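Local coordinates for protein esterase (uncultured bacterium pCosCE1, PDB 7ATL) that hydrolyses carboxylic esters as a family VIII carboxylesterase of beta-lactamase fold and also shows promiscuous acyltransferase activity, at residues Glu58-Leu63 against Leu204-Phe209; Pro251-Ala254 against Ala259-Ser262; Pro311-Gly316 against Asn334-Trp339. All coordinates share one frame; numbering follows the deposited sequence.

Contact 1: residues Glu58-Leu63 against Leu204-Phe209; sequences ETQFRL and LRNTGF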
loop_
_atom_site.group_PDB
_atom_site.type_symbol
_atom_site.label_atom_id
_atom_site.label_comp_id
_atom_site.label_asym_id
_atom_site.label_seq_id
_atom_site.Cartn_x
_atom_site.Cartn_y
_atom_site.Cartn_z
ATOM N N GLU A 58 17.846 -0.820 7.817
ATOM C CA GLU A 58 18.012 -0.365 6.403
ATOM C C GLU A 58 17.538 -1.444 5.411
ATOM O O GLU A 58 17.523 -1.142 4.203
ATOM C CB GLU A 58 19.473 -0.029 6.069
ATOM C CG GLU A 58 20.133 0.947 7.034
ATOM C CD GLU A 58 20.634 0.347 8.342
ATOM O OE1 GLU A 58 21.112 -0.808 8.316
ATOM O OE2 GLU A 58 20.528 1.036 9.382
ATOM N N THR A 59 17.156 -2.645 5.862
ATOM C CA THR A 59 16.689 -3.712 4.941
ATOM C C THR A 59 15.531 -3.186 4.081
ATOM O O THR A 59 14.536 -2.657 4.629
ATOM C CB THR A 59 16.253 -4.987 5.668
ATOM O OG1 THR A 59 17.348 -5.449 6.452
ATOM C CG2 THR A 59 15.826 -6.069 4.700
ATOM N N GLN A 60 15.655 -3.340 2.768
ATOM C CA GLN A 60 14.621 -2.927 1.790
ATOM C C GLN A 60 13.579 -4.046 1.666
ATOM O O GLN A 60 13.935 -5.254 1.801
ATOM C CB GLN A 60 15.263 -2.605 0.443
ATOM C CG GLN A 60 14.488 -1.569 -0.341
ATOM C CD GLN A 60 14.888 -1.501 -1.799
ATOM O OE1 GLN A 60 15.287 -2.499 -2.410
ATOM N NE2 GLN A 60 14.732 -0.315 -2.379
ATOM N N PHE A 61 12.332 -3.661 1.422
ATOM C CA PHE A 61 11.223 -4.622 1.236
ATOM C C PHE A 61 10.535 -4.405 -0.108
ATOM O O PHE A 61 10.564 -3.296 -0.670
ATOM C CB PHE A 61 10.193 -4.504 2.357
ATOM C CG PHE A 61 10.683 -4.890 3.723
ATOM C CD1 PHE A 61 11.449 -4.015 4.467
ATOM C CD2 PHE A 61 10.323 -6.098 4.281
ATOM C CE1 PHE A 61 11.871 -4.352 5.740
ATOM C CE2 PHE A 61 10.767 -6.450 5.548
ATOM C CZ PHE A 61 11.540 -5.575 6.273
ATOM N N ARG A 62 9.947 -5.480 -0.608
ATOM C CA ARG A 62 8.856 -5.405 -1.602
ATOM C C ARG A 62 7.669 -4.798 -0.866
ATOM O O ARG A 62 7.315 -5.345 0.200
ATOM C CB ARG A 62 8.545 -6.800 -2.158
ATOM C CG ARG A 62 9.707 -7.422 -2.919
ATOM C CD ARG A 62 9.495 -8.875 -3.262
ATOM N NE ARG A 62 10.685 -9.437 -3.886
ATOM C CZ ARG A 62 11.762 -9.882 -3.236
ATOM N NH1 ARG A 62 11.829 -9.868 -1.913
ATOM N NH2 ARG A 62 12.765 -10.372 -3.925
ATOM N N LEU A 63 7.097 -3.712 -1.391
ATOM C CA LEU A 63 6.090 -2.908 -0.638
ATOM C C LEU A 63 4.644 -3.330 -0.929
ATOM O O LEU A 63 3.832 -3.055 -0.071
ATOM C CB LEU A 63 6.310 -1.428 -0.943
ATOM C CG LEU A 63 7.592 -0.844 -0.347
ATOM C CD1 LEU A 63 7.756 0.610 -0.755
ATOM C CD2 LEU A 63 7.589 -0.975 1.162
ATOM N N LEU A 204 13.878 10.997 0.568
ATOM C CA LEU A 204 13.869 9.519 0.752
ATOM C C LEU A 204 15.219 8.956 0.294
ATOM O O LEU A 204 15.746 9.444 -0.702
ATOM C CB LEU A 204 12.713 8.912 -0.060
ATOM C CG LEU A 204 11.294 9.400 0.273
ATOM C CD1 LEU A 204 10.268 8.570 -0.470
ATOM C CD2 LEU A 204 11.006 9.360 1.763
ATOM N N ARG A 205 15.754 7.942 0.966
ATOM C CA ARG A 205 17.111 7.422 0.638
ATOM C C ARG A 205 17.033 6.216 -0.310
ATOM O O ARG A 205 18.015 6.004 -1.057
ATOM C CB ARG A 205 17.921 7.073 1.896
ATOM C CG ARG A 205 17.160 6.314 2.975
ATOM C CD ARG A 205 18.055 5.887 4.126
ATOM N NE ARG A 205 17.385 4.921 4.989
ATOM C CZ ARG A 205 17.885 4.457 6.129
ATOM N NH1 ARG A 205 17.211 3.564 6.836
ATOM N NH2 ARG A 205 19.059 4.885 6.561
ATOM N N ASN A 206 15.952 5.426 -0.285
ATOM C CA ASN A 206 16.016 4.067 -0.869
ATOM C C ASN A 206 14.629 3.529 -1.237
ATOM O O ASN A 206 14.302 2.391 -0.845
ATOM C CB ASN A 206 16.770 3.154 0.099
ATOM C CG ASN A 206 17.166 1.846 -0.540
ATOM O OD1 ASN A 206 17.180 0.826 0.139
ATOM N ND2 ASN A 206 17.451 1.872 -1.837
ATOM N N THR A 207 13.866 4.263 -2.045
ATOM C CA THR A 207 12.504 3.837 -2.429
ATOM C C THR A 207 12.291 4.104 -3.920
ATOM O O THR A 207 12.587 5.218 -4.376
ATOM C CB THR A 207 11.478 4.501 -1.504
ATOM O OG1 THR A 207 11.636 3.925 -0.200
ATOM C CG2 THR A 207 10.053 4.348 -2.002
ATOM N N GLY A 208 11.768 3.113 -4.640
ATOM C CA GLY A 208 11.522 3.216 -6.085
ATOM C C GLY A 208 10.786 1.997 -6.583
ATOM O O GLY A 208 10.082 1.369 -5.761
ATOM N N PHE A 209 10.965 1.663 -7.864
ATOM C CA PHE A 209 10.134 0.677 -8.608
ATOM C C PHE A 209 10.897 -0.624 -8.879
ATOM O O PHE A 209 10.255 -1.608 -9.288
ATOM C CB PHE A 209 9.621 1.319 -9.897
ATOM C CG PHE A 209 8.414 2.182 -9.664
ATOM C CD1 PHE A 209 7.168 1.598 -9.514
ATOM C CD2 PHE A 209 8.547 3.552 -9.530
ATOM C CE1 PHE A 209 6.051 2.373 -9.273
ATOM C CE2 PHE A 209 7.435 4.331 -9.279
ATOM C CZ PHE A 209 6.189 3.743 -9.163
#

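Contact 2: residues Pro251-Ala254 against Ala259-Ser262; sequences PSRA and AYPS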
loop_
_atom_site.group_PDB
_atom_site.type_symbol
_atom_site.label_atom_id
_atom_site.label_comp_id
_atom_site.label_asym_id
_atom_site.label_seq_id
_atom_site.Cartn_x
_atom_site.Cartn_y
_atom_site.Cartn_z
ATOM N N PRO A 251 8.578 -12.625 -6.659
ATOM C CA PRO A 251 9.614 -11.872 -5.949
ATOM C C PRO A 251 10.820 -11.408 -6.782
ATOM O O PRO A 251 11.447 -10.464 -6.369
ATOM C CB PRO A 251 10.040 -12.815 -4.819
ATOM C CG PRO A 251 8.793 -13.638 -4.599
ATOM C CD PRO A 251 8.229 -13.879 -5.979
ATOM N N SER A 252 11.080 -11.989 -7.946
ATOM C CA SER A 252 12.170 -11.516 -8.845
ATOM C C SER A 252 11.791 -10.175 -9.496
ATOM O O SER A 252 12.714 -9.454 -9.898
ATOM C CB SER A 252 12.536 -12.553 -9.880
ATOM O OG SER A 252 11.503 -12.716 -10.842
ATOM N N ARG A 253 10.496 -9.856 -9.622
ATOM C CA ARG A 253 10.026 -8.640 -10.337
ATOM C C ARG A 253 10.759 -7.393 -9.820
ATOM O O ARG A 253 11.183 -6.561 -10.653
ATOM C CB ARG A 253 8.516 -8.490 -10.163
ATOM C CG ARG A 253 7.878 -7.465 -11.090
ATOM C CD ARG A 253 6.401 -7.318 -10.797
ATOM N NE ARG A 253 5.686 -6.684 -11.889
ATOM C CZ ARG A 253 5.691 -5.382 -12.134
ATOM N NH1 ARG A 253 6.391 -4.552 -11.369
ATOM N NH2 ARG A 253 4.979 -4.922 -13.150
ATOM N N ALA A 254 10.924 -7.294 -8.495
ATOM C CA ALA A 254 11.612 -6.194 -7.769
ATOM C C ALA A 254 13.033 -5.945 -8.312
ATOM O O ALA A 254 13.575 -4.857 -8.037
ATOM C CB ALA A 254 11.643 -6.516 -6.294
ATOM N N ALA A 259 10.473 -4.264 -15.702
ATOM C CA ALA A 259 9.102 -4.544 -15.224
ATOM C C ALA A 259 8.314 -3.226 -15.169
ATOM O O ALA A 259 8.865 -2.226 -14.650
ATOM C CB ALA A 259 9.160 -5.233 -13.885
ATOM N N TYR A 260 7.084 -3.203 -15.692
ATOM C CA TYR A 260 6.278 -1.954 -15.743
ATOM C C TYR A 260 6.039 -1.452 -14.316
ATOM O O TYR A 260 5.857 -2.233 -13.365
ATOM C CB TYR A 260 4.987 -2.096 -16.570
ATOM C CG TYR A 260 3.866 -2.853 -15.915
ATOM C CD1 TYR A 260 3.021 -2.224 -15.028
ATOM C CD2 TYR A 260 3.642 -4.193 -16.179
ATOM C CE1 TYR A 260 1.985 -2.906 -14.415
ATOM C CE2 TYR A 260 2.618 -4.895 -15.562
ATOM C CZ TYR A 260 1.774 -4.245 -14.680
ATOM O OH TYR A 260 0.740 -4.890 -14.053
ATOM N N PRO A 261 6.127 -0.115 -14.132
ATOM C CA PRO A 261 5.893 0.507 -12.834
ATOM C C PRO A 261 4.429 0.384 -12.410
ATOM O O PRO A 261 3.618 1.007 -13.026
ATOM C CB PRO A 261 6.273 1.971 -13.071
ATOM C CG PRO A 261 6.080 2.178 -14.553
ATOM C CD PRO A 261 6.521 0.863 -15.157
ATOM N N SER A 262 4.147 -0.477 -11.429
ATOM C CA SER A 262 2.802 -0.642 -10.822
ATOM C C SER A 262 2.689 0.335 -9.658
ATOM O O SER A 262 3.295 0.085 -8.623
ATOM C CB SER A 262 2.538 -2.063 -10.367
ATOM O OG SER A 262 1.397 -2.118 -9.521
HETATM O O HOH W 1 6.820 -1.744 -10.385
#

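Contact 3: residues Pro311-Gly316 against Asn334-Trp339; sequences PGWGFG and NGTLQW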
loop_
_atom_site.group_PDB
_atom_site.type_symbol
_atom_site.label_atom_id
_atom_site.label_comp_id
_atom_site.label_asym_id
_atom_site.label_seq_id
_atom_site.Cartn_x
_atom_site.Cartn_y
_atom_site.Cartn_z
ATOM N N PRO A 311 -15.643 -3.396 10.459
ATOM C CA PRO A 311 -16.575 -2.362 10.923
ATOM C C PRO A 311 -15.827 -1.129 11.466
ATOM O O PRO A 311 -14.844 -1.320 12.165
ATOM C CB PRO A 311 -17.362 -3.065 12.040
ATOM C CG PRO A 311 -17.263 -4.546 11.697
ATOM C CD PRO A 311 -15.883 -4.706 11.093
ATOM N N GLY A 312 -16.287 0.071 11.091
ATOM C CA GLY A 312 -15.887 1.370 11.664
ATOM C C GLY A 312 -14.968 2.140 10.736
ATOM O O GLY A 312 -14.627 3.286 11.033
ATOM N N TRP A 313 -14.555 1.508 9.650
ATOM C CA TRP A 313 -13.521 2.028 8.722
ATOM C C TRP A 313 -14.126 2.380 7.348
ATOM O O TRP A 313 -14.757 1.507 6.711
ATOM C CB TRP A 313 -12.444 0.966 8.596
ATOM C CG TRP A 313 -11.584 0.750 9.795
ATOM C CD1 TRP A 313 -11.712 -0.239 10.725
ATOM C CD2 TRP A 313 -10.354 1.432 10.098
ATOM N NE1 TRP A 313 -10.668 -0.196 11.611
ATOM C CE2 TRP A 313 -9.810 0.809 11.237
ATOM C CE3 TRP A 313 -9.664 2.498 9.518
ATOM C CZ2 TRP A 313 -8.625 1.244 11.822
ATOM C CZ3 TRP A 313 -8.479 2.909 10.078
ATOM C CH2 TRP A 313 -7.970 2.288 11.212
ATOM N N GLY A 314 -13.992 3.642 6.950
ATOM C CA GLY A 314 -14.286 4.146 5.606
ATOM C C GLY A 314 -13.013 4.173 4.792
ATOM O O GLY A 314 -12.113 3.383 5.089
ATOM N N PHE A 315 -12.926 5.063 3.814
ATOM C CA PHE A 315 -11.712 5.246 2.993
ATOM C C PHE A 315 -11.582 6.706 2.575
ATOM O O PHE A 315 -12.604 7.379 2.262
ATOM C CB PHE A 315 -11.752 4.349 1.761
ATOM C CG PHE A 315 -10.388 3.962 1.265
ATOM C CD1 PHE A 315 -9.727 2.874 1.790
ATOM C CD2 PHE A 315 -9.764 4.693 0.273
ATOM C CE1 PHE A 315 -8.472 2.523 1.327
ATOM C CE2 PHE A 315 -8.516 4.325 -0.203
ATOM C CZ PHE A 315 -7.859 3.258 0.344
ATOM N N GLY A 316 -10.338 7.168 2.565
ATOM C CA GLY A 316 -9.961 8.542 2.221
ATOM C C GLY A 316 -9.214 8.546 0.915
ATOM O O GLY A 316 -9.701 7.874 -0.022
ATOM N N ASN A 334 -10.516 8.076 16.247
ATOM C CA ASN A 334 -11.185 8.507 15.005
ATOM C C ASN A 334 -10.258 9.455 14.263
ATOM O O ASN A 334 -9.585 10.230 14.933
ATOM C CB ASN A 334 -12.547 9.107 15.296
ATOM C CG ASN A 334 -13.489 8.083 15.898
ATOM O OD1 ASN A 334 -13.403 6.876 15.675
ATOM N ND2 ASN A 334 -14.402 8.571 16.697
ATOM N N GLY A 335 -10.220 9.341 12.929
ATOM C CA GLY A 335 -9.352 10.130 12.031
ATOM C C GLY A 335 -8.077 9.390 11.631
ATOM O O GLY A 335 -7.336 9.922 10.780
ATOM N N THR A 336 -7.804 8.244 12.267
ATOM C CA THR A 336 -6.659 7.355 11.980
ATOM C C THR A 336 -6.712 6.958 10.506
ATOM O O THR A 336 -7.796 6.599 10.027
ATOM C CB THR A 336 -6.669 6.124 12.885
ATOM O OG1 THR A 336 -6.229 6.558 14.165
ATOM C CG2 THR A 336 -5.738 5.035 12.416
ATOM N N LEU A 337 -5.592 7.112 9.812
ATOM C CA LEU A 337 -5.410 6.665 8.414
ATOM C C LEU A 337 -4.546 5.413 8.477
ATOM O O LEU A 337 -3.503 5.476 9.135
ATOM C CB LEU A 337 -4.735 7.773 7.601
ATOM C CG LEU A 337 -4.738 7.557 6.089
ATOM C CD1 LEU A 337 -6.147 7.725 5.532
ATOM C CD2 LEU A 337 -3.764 8.504 5.398
ATOM N N GLN A 338 -4.968 4.326 7.833
ATOM C CA GLN A 338 -4.262 3.025 7.909
ATOM C C GLN A 338 -4.399 2.280 6.592
ATOM O O GLN A 338 -5.464 2.346 5.984
ATOM C CB GLN A 338 -4.877 2.158 9.004
ATOM C CG GLN A 338 -4.327 0.735 9.066
ATOM C CD GLN A 338 -4.856 0.051 10.299
ATOM O OE1 GLN A 338 -4.408 0.298 11.398
ATOM N NE2 GLN A 338 -5.846 -0.802 10.134
ATOM N N TRP A 339 -3.371 1.536 6.228
ATOM C CA TRP A 339 -3.456 0.481 5.189
ATOM C C TRP A 339 -2.267 -0.461 5.374
ATOM O O TRP A 339 -1.555 -0.300 6.394
ATOM C CB TRP A 339 -3.516 1.132 3.803
ATOM C CG TRP A 339 -4.263 0.325 2.799
ATOM C CD1 TRP A 339 -3.765 -0.164 1.637
ATOM C CD2 TRP A 339 -5.634 -0.089 2.868
ATOM N NE1 TRP A 339 -4.724 -0.870 0.979
ATOM C CE2 TRP A 339 -5.881 -0.856 1.714
ATOM C CE3 TRP A 339 -6.681 0.105 3.778
ATOM C CZ2 TRP A 339 -7.130 -1.428 1.454
ATOM C CZ3 TRP A 339 -7.913 -0.460 3.524
ATOM C CH2 TRP A 339 -8.132 -1.213 2.371
#

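Contact 1: residues Glu58-Leu63 against Leu204-Phe209
Q60 and N206 carry the close part of this contact. Q60 NE2 donates a hydrogen bond to the backbone O of N206 at 3.1 Å, with an N-H...O angle of 162°. The acceptor lies near the amide plane of Q60. The donor, however, stands well above the carbonyl plane of N206 and does not follow a lone pair. The side chain of Q60 reaches across because CG is anti to its backbone N (chi1 -151°) and the chain stays extended beyond it. Its amide then runs almost parallel to that of N206, the planes 4° apart. Q60 CG also lies 3.6 Å from N206 OD1, where the two side chains cross. The same NE2 makes a weak hydrogen bond to a PEG molecule, probably from the crystallisation liquor.

The contact joins two irregular parts of the beta-lactamase fold. One runs into the short strand 61-62, which pairs with strand 268-269. The other is the loop that follows helix 190-199. D273 of helix 271-283 holds this loop, through the backbone N of R205 and N206 and through T207 OG1.

The other end is looser and exposed. Here E58 CG meets R205 NH1 at 3.9 Å, aliphatic carbon against guanidinium. The carboxylate and guanidinium planes are steeply turned against each other. E58 OE2 is 4.9 Å from R205 NH1, near but not in contact, and no salt bridge forms between them. R205 instead makes its salt bridge through NE to D270, with a long, weak ion pair from NH1 to D272.

Contact 2: residues Pro251-Ala254 against Ala259-Ser262
The backbone O of Y260 is gripped by both terminal nitrogens of R253. NH2 donates at 2.8 Å to Y260 O, and NH1 donates at 3.1 Å to the same oxygen. The grip is end-on, with the oxygen near the guanidinium plane. The two bonds are bent, the N-H...O angles being 150° for NH2 and 136° for NH1, as expected when two donors share one atom. NH2 has a second partner. It stands 3.3 Å above the plane of the Y260 ring, over its centre. R253 CZ lies 4.7 Å from the ring centroid, a cation-pi contact. The guanidinium is nearly perpendicular to the ring, so one nitrogen is directed at the ring face.

Both segments belong to the connection between strands 246-249 and 268-269 of the beta-lactamase fold. R253 lies in a short 3-10 segment, and its side chain spans to residues 259-262, further along the same connection. The reach comes from an extended chain, with CG anti to the backbone N (chi1 -167°). A259 CB packs 3.8 Å from R253 CG and also covers one face of the guanidinium toward its rim. R253 NE donates to the backbone O of E143, which further fixes the rotation of the group. A water accepts a hydrogen bond from S262 N at 3.1 Å and a weak one from R253 NH1. The Y260 side chain also touches L149 and N152 of helix 149-157.

Contact 3: residues Pro311-Gly316 against Asn334-Trp339
F315 and W339 both hold CG anti to the backbone N, with chi1 near -150° in each, and these torsions bring their rings together. The pair is edge-to-face. F315 CE1 comes down on the face of the W339 six-membered ring, 3.7 Å from W339 CZ3. The ring centroids are 5.1 Å apart and the planes stand at 88°.

A second patch lies beside it. The far end of the W313 indole, around CH2, meets T336 and Q338. W313 CH2 is 3.7 Å from T336 CG2, which lies at the edge of the ring, near its plane. Q338 CB approaches the same W313 CH2 obliquely at 3.8 Å, and the Q338 amide plane is turned 29° from the indole. The polar ends turn to other partners: T336 OG1 to H333 O, and the Q338 amide to Q309 and Q332.

The weakly bonded edge strand 313-315 and strand 337-341 belong to the main antiparallel sheet of the beta-lactamase fold. They are not neighbours there, since strand 320-322 lies between them. The side chains therefore do the touching. W339 NE1 is hydrogen-bonded to Y171 OH, and the W339 side chain touches the probable SxxK site, formed by S65, K68 and Y123. With no hydrogen bond crossing the two segments, their cohesion rests on aromatic and other van der Waals contacts.

Contacts 1 and 2 are neighbours, with centres about 13 Å apart. R62 NH2 makes a probable hydrogen bond to P251 O at 2.8 Å, and the F209 ring packs on P261 and S262. Contact 3 lies on the opposite side of the chain's centre, about 25 Å from the centre of contact 1 and about 29 Å from that of contact 2. Contacts 2 and 3 are buried, whereas contact 1 runs from a buried glutamine to an exposed charged end. The first two join loops and short elements through polar groups, with a charged group buried in contact 2. Contact 3 links strands of the main sheet through rings and the carbon parts of side chains, with no hydrogen bond between its two segments.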